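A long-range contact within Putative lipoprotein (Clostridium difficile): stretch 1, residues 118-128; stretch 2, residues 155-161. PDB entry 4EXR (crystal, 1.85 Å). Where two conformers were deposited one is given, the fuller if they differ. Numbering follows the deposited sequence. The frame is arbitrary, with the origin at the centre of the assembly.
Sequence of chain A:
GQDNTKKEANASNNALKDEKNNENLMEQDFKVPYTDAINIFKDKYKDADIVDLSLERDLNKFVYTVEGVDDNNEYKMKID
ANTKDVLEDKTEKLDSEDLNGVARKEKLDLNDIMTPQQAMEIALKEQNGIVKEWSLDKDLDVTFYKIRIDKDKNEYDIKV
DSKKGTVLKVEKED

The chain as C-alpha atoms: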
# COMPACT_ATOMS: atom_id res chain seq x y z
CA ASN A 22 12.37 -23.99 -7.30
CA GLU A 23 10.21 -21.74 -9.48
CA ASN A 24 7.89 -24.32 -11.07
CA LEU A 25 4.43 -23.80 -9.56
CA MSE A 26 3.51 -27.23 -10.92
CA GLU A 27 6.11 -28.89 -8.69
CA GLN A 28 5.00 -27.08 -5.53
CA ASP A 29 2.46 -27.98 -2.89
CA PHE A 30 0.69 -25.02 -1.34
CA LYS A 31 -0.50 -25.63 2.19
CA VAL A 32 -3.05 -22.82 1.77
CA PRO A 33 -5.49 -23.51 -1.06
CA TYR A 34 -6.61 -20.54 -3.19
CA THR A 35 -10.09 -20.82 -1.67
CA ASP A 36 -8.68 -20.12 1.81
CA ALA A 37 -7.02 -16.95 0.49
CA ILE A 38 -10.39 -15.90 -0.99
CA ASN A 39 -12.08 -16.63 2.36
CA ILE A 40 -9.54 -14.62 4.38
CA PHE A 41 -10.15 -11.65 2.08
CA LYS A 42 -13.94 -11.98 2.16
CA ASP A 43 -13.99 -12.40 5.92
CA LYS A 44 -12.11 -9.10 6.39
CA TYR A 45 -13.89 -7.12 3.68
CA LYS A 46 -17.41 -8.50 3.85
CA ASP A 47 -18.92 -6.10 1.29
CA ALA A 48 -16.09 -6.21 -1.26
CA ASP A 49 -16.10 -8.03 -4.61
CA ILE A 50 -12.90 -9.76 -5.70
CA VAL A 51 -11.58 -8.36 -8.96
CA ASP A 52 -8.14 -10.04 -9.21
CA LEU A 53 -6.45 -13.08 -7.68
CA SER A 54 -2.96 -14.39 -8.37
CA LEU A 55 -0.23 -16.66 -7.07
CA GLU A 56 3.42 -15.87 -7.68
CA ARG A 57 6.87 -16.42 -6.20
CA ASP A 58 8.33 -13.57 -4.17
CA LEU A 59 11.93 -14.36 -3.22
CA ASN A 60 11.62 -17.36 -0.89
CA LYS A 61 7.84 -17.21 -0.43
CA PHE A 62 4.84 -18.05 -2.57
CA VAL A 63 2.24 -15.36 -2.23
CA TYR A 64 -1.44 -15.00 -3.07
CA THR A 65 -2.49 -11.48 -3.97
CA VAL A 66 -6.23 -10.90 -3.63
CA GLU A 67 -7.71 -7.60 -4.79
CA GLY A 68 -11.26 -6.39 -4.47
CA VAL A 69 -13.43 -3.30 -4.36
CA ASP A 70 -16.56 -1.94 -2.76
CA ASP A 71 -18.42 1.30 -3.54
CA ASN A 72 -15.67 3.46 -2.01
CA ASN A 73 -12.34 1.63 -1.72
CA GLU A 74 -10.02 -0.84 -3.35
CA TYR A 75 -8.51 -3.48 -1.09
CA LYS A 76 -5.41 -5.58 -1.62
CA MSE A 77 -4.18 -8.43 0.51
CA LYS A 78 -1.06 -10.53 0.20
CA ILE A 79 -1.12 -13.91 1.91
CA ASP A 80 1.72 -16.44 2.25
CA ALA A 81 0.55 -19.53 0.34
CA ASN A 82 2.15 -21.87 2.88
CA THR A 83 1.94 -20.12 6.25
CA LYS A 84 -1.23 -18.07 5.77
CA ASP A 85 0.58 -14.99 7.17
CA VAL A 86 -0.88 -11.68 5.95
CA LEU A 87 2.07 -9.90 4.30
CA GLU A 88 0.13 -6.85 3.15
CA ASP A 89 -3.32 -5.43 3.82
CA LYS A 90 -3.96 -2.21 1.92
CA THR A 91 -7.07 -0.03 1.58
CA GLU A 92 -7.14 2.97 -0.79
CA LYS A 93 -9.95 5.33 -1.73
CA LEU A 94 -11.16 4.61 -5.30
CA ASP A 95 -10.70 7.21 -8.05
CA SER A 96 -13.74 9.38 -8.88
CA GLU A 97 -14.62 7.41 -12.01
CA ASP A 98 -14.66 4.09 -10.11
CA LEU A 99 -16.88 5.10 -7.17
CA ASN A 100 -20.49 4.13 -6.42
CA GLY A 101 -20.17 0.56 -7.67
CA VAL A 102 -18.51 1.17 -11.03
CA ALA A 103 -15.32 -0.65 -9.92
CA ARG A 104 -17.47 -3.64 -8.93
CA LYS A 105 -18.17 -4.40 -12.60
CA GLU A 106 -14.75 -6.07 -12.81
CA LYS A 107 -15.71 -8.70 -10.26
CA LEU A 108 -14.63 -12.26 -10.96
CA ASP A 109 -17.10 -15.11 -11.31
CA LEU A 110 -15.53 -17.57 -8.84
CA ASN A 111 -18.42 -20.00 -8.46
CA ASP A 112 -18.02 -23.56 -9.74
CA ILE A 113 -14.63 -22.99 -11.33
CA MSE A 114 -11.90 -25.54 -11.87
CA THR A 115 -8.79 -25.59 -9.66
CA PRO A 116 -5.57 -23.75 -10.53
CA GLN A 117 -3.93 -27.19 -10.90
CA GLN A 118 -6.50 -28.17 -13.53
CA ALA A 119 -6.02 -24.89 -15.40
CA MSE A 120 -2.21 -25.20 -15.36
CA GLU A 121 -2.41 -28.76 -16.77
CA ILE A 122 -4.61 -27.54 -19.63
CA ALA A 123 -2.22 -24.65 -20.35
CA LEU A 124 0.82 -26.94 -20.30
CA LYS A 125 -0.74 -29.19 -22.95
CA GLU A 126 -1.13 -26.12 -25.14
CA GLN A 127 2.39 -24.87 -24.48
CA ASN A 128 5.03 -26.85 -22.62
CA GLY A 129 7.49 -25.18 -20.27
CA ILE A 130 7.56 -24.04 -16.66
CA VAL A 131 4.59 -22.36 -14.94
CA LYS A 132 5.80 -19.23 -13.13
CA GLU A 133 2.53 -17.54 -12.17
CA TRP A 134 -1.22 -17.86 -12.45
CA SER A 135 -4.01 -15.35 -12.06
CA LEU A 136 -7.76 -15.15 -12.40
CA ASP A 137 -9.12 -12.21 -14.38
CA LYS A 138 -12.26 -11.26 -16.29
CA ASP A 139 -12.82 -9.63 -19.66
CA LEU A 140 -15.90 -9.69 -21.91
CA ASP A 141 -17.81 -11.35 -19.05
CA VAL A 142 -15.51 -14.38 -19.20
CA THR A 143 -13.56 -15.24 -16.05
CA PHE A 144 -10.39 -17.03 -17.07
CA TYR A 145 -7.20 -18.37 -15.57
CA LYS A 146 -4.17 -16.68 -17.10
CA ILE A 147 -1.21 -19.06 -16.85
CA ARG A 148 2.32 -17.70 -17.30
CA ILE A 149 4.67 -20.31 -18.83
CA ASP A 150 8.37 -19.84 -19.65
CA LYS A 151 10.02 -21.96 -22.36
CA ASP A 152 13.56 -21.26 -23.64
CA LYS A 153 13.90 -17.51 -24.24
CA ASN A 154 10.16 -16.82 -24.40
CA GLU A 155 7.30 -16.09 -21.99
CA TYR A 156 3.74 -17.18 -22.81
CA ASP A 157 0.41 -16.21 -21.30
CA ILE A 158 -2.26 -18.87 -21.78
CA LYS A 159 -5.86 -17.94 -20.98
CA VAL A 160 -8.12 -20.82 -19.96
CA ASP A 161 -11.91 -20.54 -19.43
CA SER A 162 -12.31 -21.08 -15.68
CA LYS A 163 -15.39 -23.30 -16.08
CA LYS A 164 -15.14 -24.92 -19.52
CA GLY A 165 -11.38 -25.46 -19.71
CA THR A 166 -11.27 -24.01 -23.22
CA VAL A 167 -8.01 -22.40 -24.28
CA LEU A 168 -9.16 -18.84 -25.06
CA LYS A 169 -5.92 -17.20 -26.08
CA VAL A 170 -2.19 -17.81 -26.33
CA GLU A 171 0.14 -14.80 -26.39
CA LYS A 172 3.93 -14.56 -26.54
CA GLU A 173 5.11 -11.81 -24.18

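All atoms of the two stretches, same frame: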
# COMPACT_ATOMS: atom_id res chain seq x y z
N GLN A 118 -5.84 -27.80 -12.29
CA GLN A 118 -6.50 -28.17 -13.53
C GLN A 118 -6.25 -27.18 -14.67
O GLN A 118 -6.03 -27.58 -15.81
CB GLN A 118 -8.00 -28.38 -13.30
CG GLN A 118 -8.32 -29.65 -12.51
CD GLN A 118 -9.75 -29.69 -11.99
OE1 GLN A 118 -10.36 -28.66 -11.73
NE2 GLN A 118 -10.29 -30.90 -11.84
N ALA A 119 -6.28 -25.89 -14.37
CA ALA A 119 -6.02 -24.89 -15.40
C ALA A 119 -4.58 -24.95 -15.92
O ALA A 119 -4.33 -24.85 -17.12
CB ALA A 119 -6.35 -23.48 -14.90
N MSE A 120 -3.62 -25.11 -15.00
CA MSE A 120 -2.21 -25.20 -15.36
C MSE A 120 -1.92 -26.42 -16.24
O MSE A 120 -1.13 -26.35 -17.19
CB MSE A 120 -1.33 -25.26 -14.11
CG MSE A 120 -1.28 -23.96 -13.30
SE MSE A 120 0.02 -24.09 -11.81
CE MSE A 120 -1.10 -24.75 -10.37
N GLU A 121 -2.56 -27.55 -15.94
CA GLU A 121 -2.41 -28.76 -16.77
C GLU A 121 -2.93 -28.54 -18.19
O GLU A 121 -2.30 -28.96 -19.16
CB GLU A 121 -3.11 -29.95 -16.13
CG GLU A 121 -2.42 -30.47 -14.88
CD GLU A 121 -3.29 -31.43 -14.09
OE1 GLU A 121 -4.45 -31.68 -14.50
OE2 GLU A 121 -2.80 -31.94 -13.06
N ILE A 122 -4.07 -27.88 -18.32
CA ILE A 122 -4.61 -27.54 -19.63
C ILE A 122 -3.66 -26.61 -20.41
O ILE A 122 -3.39 -26.82 -21.60
CB ILE A 122 -6.01 -26.88 -19.52
CG1 ILE A 122 -7.05 -27.94 -19.15
CG2 ILE A 122 -6.39 -26.19 -20.82
CD1 ILE A 122 -8.40 -27.38 -18.75
N ALA A 123 -3.13 -25.60 -19.72
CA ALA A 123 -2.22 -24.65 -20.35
C ALA A 123 -0.92 -25.33 -20.80
O ALA A 123 -0.37 -25.01 -21.86
CB ALA A 123 -1.92 -23.49 -19.41
N LEU A 124 -0.43 -26.25 -19.99
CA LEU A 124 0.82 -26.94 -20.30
C LEU A 124 0.71 -27.87 -21.50
O LEU A 124 1.71 -28.15 -22.16
CB LEU A 124 1.32 -27.69 -19.08
CG LEU A 124 2.07 -26.82 -18.08
CD1 LEU A 124 2.28 -27.57 -16.78
CD2 LEU A 124 3.40 -26.35 -18.66
N LYS A 125 -0.50 -28.36 -21.78
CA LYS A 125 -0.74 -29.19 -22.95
C LYS A 125 -0.83 -28.34 -24.21
O LYS A 125 -0.69 -28.85 -25.32
CB LYS A 125 -2.02 -30.02 -22.78
CG LYS A 125 -1.99 -30.97 -21.60
CD LYS A 125 -2.54 -32.33 -21.97
CE LYS A 125 -4.00 -32.27 -22.38
NZ LYS A 125 -4.46 -33.60 -22.85
N GLU A 126 -1.08 -27.05 -24.03
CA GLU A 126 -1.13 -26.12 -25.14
C GLU A 126 0.27 -25.58 -25.44
O GLU A 126 0.60 -25.25 -26.59
CB GLU A 126 -2.07 -24.95 -24.82
CG GLU A 126 -2.30 -24.01 -25.98
CD GLU A 126 -3.07 -24.66 -27.12
OE1 GLU A 126 -3.83 -25.63 -26.86
OE2 GLU A 126 -2.92 -24.21 -28.28
N GLN A 127 1.08 -25.50 -24.40
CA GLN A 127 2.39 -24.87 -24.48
C GLN A 127 3.26 -25.39 -23.36
O GLN A 127 3.09 -24.98 -22.21
CB GLN A 127 2.24 -23.35 -24.36
CG GLN A 127 3.56 -22.60 -24.31
CD GLN A 127 4.43 -22.86 -25.53
OE1 GLN A 127 4.03 -22.57 -26.66
NE2 GLN A 127 5.61 -23.42 -25.31
N ASN A 128 4.17 -26.31 -23.67
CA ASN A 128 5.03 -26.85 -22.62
C ASN A 128 5.99 -25.79 -22.06
O ASN A 128 6.14 -24.71 -22.63
CB ASN A 128 5.81 -28.09 -23.07
CG ASN A 128 6.27 -28.95 -21.90
OD1 ASN A 128 5.72 -28.87 -20.80
ND2 ASN A 128 7.29 -29.77 -22.13
N GLU A 155 8.35 -16.03 -22.99
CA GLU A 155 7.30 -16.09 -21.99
C GLU A 155 5.93 -16.12 -22.67
O GLU A 155 5.69 -15.37 -23.62
CB GLU A 155 7.38 -14.89 -21.05
N TYR A 156 5.05 -17.00 -22.20
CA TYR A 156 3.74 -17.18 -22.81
C TYR A 156 2.66 -17.00 -21.76
O TYR A 156 2.79 -17.50 -20.63
CB TYR A 156 3.61 -18.58 -23.42
CG TYR A 156 4.57 -18.85 -24.56
CD1 TYR A 156 5.83 -19.39 -24.32
CD2 TYR A 156 4.22 -18.57 -25.88
CE1 TYR A 156 6.71 -19.64 -25.35
CE2 TYR A 156 5.10 -18.82 -26.92
CZ TYR A 156 6.35 -19.35 -26.65
OH TYR A 156 7.23 -19.60 -27.68
N ASP A 157 1.61 -16.28 -22.12
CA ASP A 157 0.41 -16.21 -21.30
C ASP A 157 -0.68 -17.03 -21.98
O ASP A 157 -1.02 -16.80 -23.15
CB ASP A 157 -0.04 -14.76 -21.11
CG ASP A 157 0.85 -13.99 -20.14
OD1 ASP A 157 1.38 -14.60 -19.19
OD2 ASP A 157 1.01 -12.77 -20.33
N ILE A 158 -1.20 -18.02 -21.26
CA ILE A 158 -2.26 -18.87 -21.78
C ILE A 158 -3.52 -18.56 -20.98
O ILE A 158 -3.51 -18.66 -19.75
CB ILE A 158 -1.94 -20.37 -21.57
CG1 ILE A 158 -0.50 -20.70 -21.99
CG2 ILE A 158 -2.97 -21.24 -22.30
CD1 ILE A 158 -0.25 -20.60 -23.47
N LYS A 159 -4.59 -18.19 -21.66
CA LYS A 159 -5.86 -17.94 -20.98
C LYS A 159 -6.78 -19.14 -21.13
O LYS A 159 -7.02 -19.61 -22.25
CB LYS A 159 -6.50 -16.65 -21.50
CG LYS A 159 -5.59 -15.45 -21.29
CD LYS A 159 -6.20 -14.14 -21.75
CE LYS A 159 -5.27 -12.98 -21.40
NZ LYS A 159 -5.77 -11.68 -21.88
N VAL A 160 -7.26 -19.64 -20.00
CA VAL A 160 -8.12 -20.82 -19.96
C VAL A 160 -9.46 -20.46 -19.32
O VAL A 160 -9.48 -19.94 -18.20
CB VAL A 160 -7.46 -21.94 -19.12
CG1 VAL A 160 -8.36 -23.16 -19.02
CG2 VAL A 160 -6.08 -22.31 -19.68
N ASP A 161 -10.57 -20.73 -20.01
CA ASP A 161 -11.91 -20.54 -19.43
C ASP A 161 -12.02 -21.28 -18.09
O ASP A 161 -11.77 -22.48 -18.01
CB ASP A 161 -13.00 -21.05 -20.38
CG ASP A 161 -14.40 -20.71 -19.89
OD1 ASP A 161 -14.84 -21.27 -18.86
OD2 ASP A 161 -15.08 -19.88 -20.54

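Helix 118-126 packs across strand 155-161 with the two N-to-C directions 125° apart and the axes 8.7 Å apart at closest approach; no hydrogen bond crosses between them, and 358 Å² is buried, mostly by side-chain packing. Register runs in opposite senses: Ala119 lies nearest Val160, Ala123 nearest Ile158 and Gln127 nearest Tyr156, so steps of four along the helical stretch, about one turn, meet steps of two along the strand, whose alternate side chains share a face.

Apolar contacts form the centre. Ala123 sits where the backbones come closest, its CA 6.0 Å from CA of Ile158; its CB touches CB of Ile158 at 3.8 Å and CG2 of Val160 at 4.3 Å, so a lone methyl meets two branched strand residues. One turn earlier, Ala119 leaves its backbone within reach, and its O lies 4.0 Å from CG2 of Val160, while also accepting the helical hydrogen bond from Ala123 N. Val160, with chi1 t, packs its two methyls against the helix: Ile122 CG2 lies 4.0 Å from Val160 CG1, and about as near Val160 CG2. Ala119, Ala123, Ile158 and Val160 are all buried, as suits their apolar side chains.

The contact with the aromatic ring is made by Gln127. Its CA-to-CB bond toward the strand, it lays its aliphatic part on two residues: Gln127 CB is 3.8 Å from Ile158 CD1, and Gln127 CG stands over one face of the Tyr156 ring, 4.2 Å from the ring centroid and 25° off the normal, a CH-pi contact. Gln127 offers its methylenes to the strand while NE2 donates to Asn128 O at 3.0 Å. Between Ile158 and Val160, the CA-to-CB bond of Lys159 is directed away from the helix.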